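Local coordinates for APC3568 protein (Geobacillus stearothermophilus, PDB 1RFZ), which is of unconfirmed function but may act as a phosphatidylglycerophosphatase, removing phosphate from phosphatidylglycerophosphate, at residues R17-V25 against I71-D79. Sequence-based numbering, arbitrary orientation.
Sequences RRWLEERGV and IQLDKLAED
W19 and I71 mark the nearest backbone approach, 7.4 Å between CA atoms, where the segments of helices 13-22 and 61-76 run in roughly the same direction at 38°, their axes 11.6 Å apart. I71 carries the apolar half of the contact with both of its branches. Its CD1 meets CD2 of L20 at 3.7 Å, the two side chains crossing almost at right angles, while its CB lies 3.9 Å from CE3 of W19, at the edge of the indole near the ring plane. The CG2 branch of I71 packs against the aliphatic part of R23, 3.4 Å from CG. Bends at chi2 and chi3 of R23 carry its guanidinium across to K75, whose CG lies over one face of that group. Beyond it, R23 NH2 reaches OE1 of E78 at 3.2 Å; the guanidinium and carboxylate planes are nearly parallel, but OE1 approaches obliquely and the N-H...O angle of 125° leaves the hydrogen bond weak within the salt bridge. E78 OE1 also accepts from the backbone N of C141, tying this end to a neighbouring loop. Replacing R23 by an alanine would probably leave E78 without its cationic mate and open a gap beside I71 CG2 and K75 CG. K75 NZ comes 4.1 Å from E22 OE1, opposite charges beyond salt-bridge range. Covering the junction from the same chain, L145 of helix 145-163 touches L20 and R23; W19 also packs on E84 of the second subunit. After R23, the chain turns at G24 with positive phi (107°): V25 N bonds back to L20 O and G24 N to E21 O, the two bonds of a Schellman motif, ending helix 13-22 beside helix 61-76 in this all-helical fold.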
loop_
_atom_site.group_PDB
_atom_site.type_symbol
_atom_site.label_atom_id
_atom_site.label_comp_id
_atom_site.label_asym_id
_atom_site.label_seq_id
_atom_site.Cartn_x
_atom_site.Cartn_y
_atom_site.Cartn_z
ATOM N N ARG A 17 -10.485 -15.105 17.001
ATOM C CA ARG A 17 -11.939 -15.017 17.114
ATOM C C ARG A 17 -12.342 -14.742 18.555
ATOM O O ARG A 17 -13.213 -13.916 18.817
ATOM C CB ARG A 17 -12.608 -16.311 16.642
ATOM C CG ARG A 17 -12.764 -16.421 15.145
ATOM C CD ARG A 17 -13.161 -17.823 14.712
ATOM N NE ARG A 17 -13.410 -17.888 13.270
ATOM C CZ ARG A 17 -14.524 -17.450 12.680
ATOM N NH1 ARG A 17 -15.503 -16.923 13.410
ATOM N NH2 ARG A 17 -14.652 -17.522 11.361
ATOM N N ARG A 18 -11.701 -15.433 19.490
ATOM C CA ARG A 18 -12.015 -15.255 20.898
ATOM C C ARG A 18 -11.755 -13.807 21.327
ATOM O O ARG A 18 -12.646 -13.147 21.856
ATOM C CB ARG A 18 -11.187 -16.228 21.743
ATOM C CG ARG A 18 -11.720 -16.458 23.150
ATOM C CD ARG A 18 -10.814 -17.411 23.894
ATOM N NE ARG A 18 -9.425 -16.965 23.820
ATOM C CZ ARG A 18 -8.395 -17.622 24.344
ATOM N NH1 ARG A 18 -8.592 -18.768 24.990
ATOM N NH2 ARG A 18 -7.165 -17.130 24.223
ATOM N N TRP A 19 -10.540 -13.315 21.093
ATOM C CA TRP A 19 -10.199 -11.945 21.449
ATOM C C TRP A 19 -11.270 -10.984 20.939
ATOM O O TRP A 19 -11.734 -10.117 21.690
ATOM C CB TRP A 19 -8.840 -11.559 20.863
ATOM C CG TRP A 19 -7.663 -12.217 21.544
ATOM C CD1 TRP A 19 -7.677 -13.387 22.234
ATOM C CD2 TRP A 19 -6.284 -11.800 21.494
ATOM N NE1 TRP A 19 -6.402 -13.735 22.607
ATOM C CE2 TRP A 19 -5.528 -12.781 22.164
ATOM C CE3 TRP A 19 -5.619 -10.697 20.944
ATOM C CZ2 TRP A 19 -4.137 -12.699 22.297
ATOM C CZ3 TRP A 19 -4.228 -10.615 21.081
ATOM C CH2 TRP A 19 -3.507 -11.613 21.752
ATOM N N LEU A 20 -11.664 -11.134 19.672
ATOM C CA LEU A 20 -12.695 -10.262 19.089
ATOM C C LEU A 20 -13.950 -10.257 19.950
ATOM O O LEU A 20 -14.533 -9.207 20.202
ATOM C CB LEU A 20 -13.065 -10.704 17.661
ATOM C CG LEU A 20 -12.082 -10.422 16.516
ATOM C CD1 LEU A 20 -12.755 -10.692 15.177
ATOM C CD2 LEU A 20 -11.640 -8.976 16.580
ATOM N N GLU A 21 -14.360 -11.448 20.386
ATOM C CA GLU A 21 -15.532 -11.619 21.239
ATOM C C GLU A 21 -15.256 -10.975 22.593
ATOM O O GLU A 21 -16.151 -10.383 23.193
ATOM C CB GLU A 21 -15.828 -13.107 21.434
ATOM C CG GLU A 21 -16.971 -13.406 22.402
ATOM C CD GLU A 21 -18.331 -13.486 21.719
ATOM O OE1 GLU A 21 -18.498 -14.365 20.840
ATOM O OE2 GLU A 21 -19.231 -12.678 22.065
ATOM N N GLU A 22 -14.008 -11.092 23.052
ATOM C CA GLU A 22 -13.562 -10.534 24.334
ATOM C C GLU A 22 -13.392 -9.018 24.346
ATOM O O GLU A 22 -13.112 -8.440 25.395
ATOM C CB GLU A 22 -12.246 -11.172 24.765
ATOM C CG GLU A 22 -12.382 -12.574 25.307
ATOM C CD GLU A 22 -11.036 -13.228 25.538
ATOM O OE1 GLU A 22 -10.158 -12.577 26.146
ATOM O OE2 GLU A 22 -10.856 -14.393 25.115
ATOM N N ARG A 23 -13.534 -8.382 23.182
ATOM C CA ARG A 23 -13.432 -6.930 23.075
ATOM C C ARG A 23 -14.807 -6.389 22.676
ATOM O O ARG A 23 -15.000 -5.177 22.522
ATOM C CB ARG A 23 -12.379 -6.539 22.043
ATOM C CG ARG A 23 -11.015 -7.140 22.309
ATOM C CD ARG A 23 -10.478 -6.728 23.665
ATOM N NE ARG A 23 -9.926 -5.377 23.669
ATOM C CZ ARG A 23 -9.405 -4.787 24.742
ATOM N NH1 ARG A 23 -9.367 -5.430 25.904
ATOM N NH2 ARG A 23 -8.911 -3.556 24.654
ATOM N N GLY A 24 -15.761 -7.305 22.514
ATOM C CA GLY A 24 -17.115 -6.916 22.173
ATOM C C GLY A 24 -17.562 -7.194 20.748
ATOM O O GLY A 24 -18.759 -7.091 20.425
ATOM N N VAL A 25 -16.626 -7.578 19.886
ATOM C CA VAL A 25 -16.980 -7.816 18.494
ATOM C C VAL A 25 -17.384 -9.244 18.127
ATOM O O VAL A 25 -16.698 -10.218 18.431
ATOM C CB VAL A 25 -15.850 -7.334 17.554
ATOM C CG1 VAL A 25 -16.345 -7.344 16.116
ATOM C CG2 VAL A 25 -15.378 -5.916 17.975
ATOM N N ILE A 71 -5.454 -5.879 18.809
ATOM C CA ILE A 71 -6.033 -5.989 20.136
ATOM C C ILE A 71 -4.995 -6.154 21.251
ATOM O O ILE A 71 -5.336 -6.072 22.432
ATOM C CB ILE A 71 -7.051 -7.145 20.216
ATOM C CG1 ILE A 71 -8.140 -6.959 19.158
ATOM C CG2 ILE A 71 -7.717 -7.153 21.580
ATOM C CD1 ILE A 71 -9.294 -7.959 19.264
ATOM N N GLN A 72 -3.734 -6.382 20.893
ATOM C CA GLN A 72 -2.686 -6.516 21.909
ATOM C C GLN A 72 -2.363 -5.128 22.462
ATOM O O GLN A 72 -2.432 -4.890 23.670
ATOM C CB GLN A 72 -1.424 -7.142 21.308
ATOM C CG GLN A 72 -0.240 -7.278 22.265
ATOM C CD GLN A 72 -0.472 -8.233 23.454
ATOM O OE1 GLN A 72 0.471 -8.855 23.940
ATOM N NE2 GLN A 72 -1.716 -8.334 23.926
ATOM N N LEU A 73 -2.022 -4.212 21.562
ATOM C CA LEU A 73 -1.702 -2.841 21.933
ATOM C C LEU A 73 -2.928 -2.174 22.563
ATOM O O LEU A 73 -2.817 -1.482 23.577
ATOM C CB LEU A 73 -1.248 -2.069 20.692
ATOM C CG LEU A 73 -0.084 -2.712 19.916
ATOM C CD1 LEU A 73 0.020 -2.073 18.537
ATOM C CD2 LEU A 73 1.231 -2.577 20.695
ATOM N N ASP A 74 -4.096 -2.388 21.964
ATOM C CA ASP A 74 -5.328 -1.806 22.486
ATOM C C ASP A 74 -5.454 -2.087 23.975
ATOM O O ASP A 74 -5.928 -1.239 24.726
ATOM C CB ASP A 74 -6.560 -2.368 21.763
ATOM C CG ASP A 74 -7.135 -1.398 20.738
ATOM O OD1 ASP A 74 -7.294 -0.205 21.071
ATOM O OD2 ASP A 74 -7.442 -1.832 19.604
ATOM N N LYS A 75 -5.025 -3.279 24.396
ATOM C CA LYS A 75 -5.095 -3.675 25.801
ATOM C C LYS A 75 -4.027 -3.025 26.676
ATOM O O LYS A 75 -4.350 -2.408 27.683
ATOM C CB LYS A 75 -5.004 -5.197 25.935
ATOM C CG LYS A 75 -6.338 -5.925 25.825
ATOM C CD LYS A 75 -6.156 -7.420 26.079
ATOM C CE LYS A 75 -7.465 -8.197 25.941
ATOM N NZ LYS A 75 -7.269 -9.681 26.059
ATOM N N LEU A 76 -2.761 -3.172 26.302
ATOM C CA LEU A 76 -1.681 -2.571 27.079
ATOM C C LEU A 76 -1.930 -1.087 27.295
ATOM O O LEU A 76 -1.611 -0.544 28.352
ATOM C CB LEU A 76 -0.328 -2.738 26.383
ATOM C CG LEU A 76 0.311 -4.118 26.397
ATOM C CD1 LEU A 76 0.116 -4.782 25.045
ATOM C CD2 LEU A 76 1.790 -3.973 26.708
ATOM N N ALA A 77 -2.481 -0.428 26.283
ATOM C CA ALA A 77 -2.773 0.996 26.381
ATOM C C ALA A 77 -3.975 1.207 27.307
ATOM O O ALA A 77 -4.180 2.294 27.840
ATOM C CB ALA A 77 -3.058 1.571 24.990
ATOM N N GLU A 78 -4.763 0.152 27.496
ATOM C CA GLU A 78 -5.936 0.214 28.360
ATOM C C GLU A 78 -5.516 -0.092 29.792
ATOM O O GLU A 78 -6.144 0.376 30.743
ATOM C CB GLU A 78 -6.986 -0.798 27.898
ATOM C CG GLU A 78 -8.268 -0.780 28.707
ATOM C CD GLU A 78 -9.280 -1.790 28.198
ATOM O OE1 GLU A 78 -9.749 -1.641 27.050
ATOM O OE2 GLU A 78 -9.602 -2.738 28.948
ATOM N N ASP A 79 -4.452 -0.887 29.932
ATOM C CA ASP A 79 -3.913 -1.258 31.240
ATOM C C ASP A 79 -2.688 -0.399 31.505
ATOM O O ASP A 79 -1.832 -0.765 32.301
ATOM C CB ASP A 79 -3.464 -2.728 31.279
ATOM C CG ASP A 79 -4.529 -3.692 30.798
ATOM O OD1 ASP A 79 -5.712 -3.536 31.172
ATOM O OD2 ASP A 79 -4.169 -4.627 30.051
#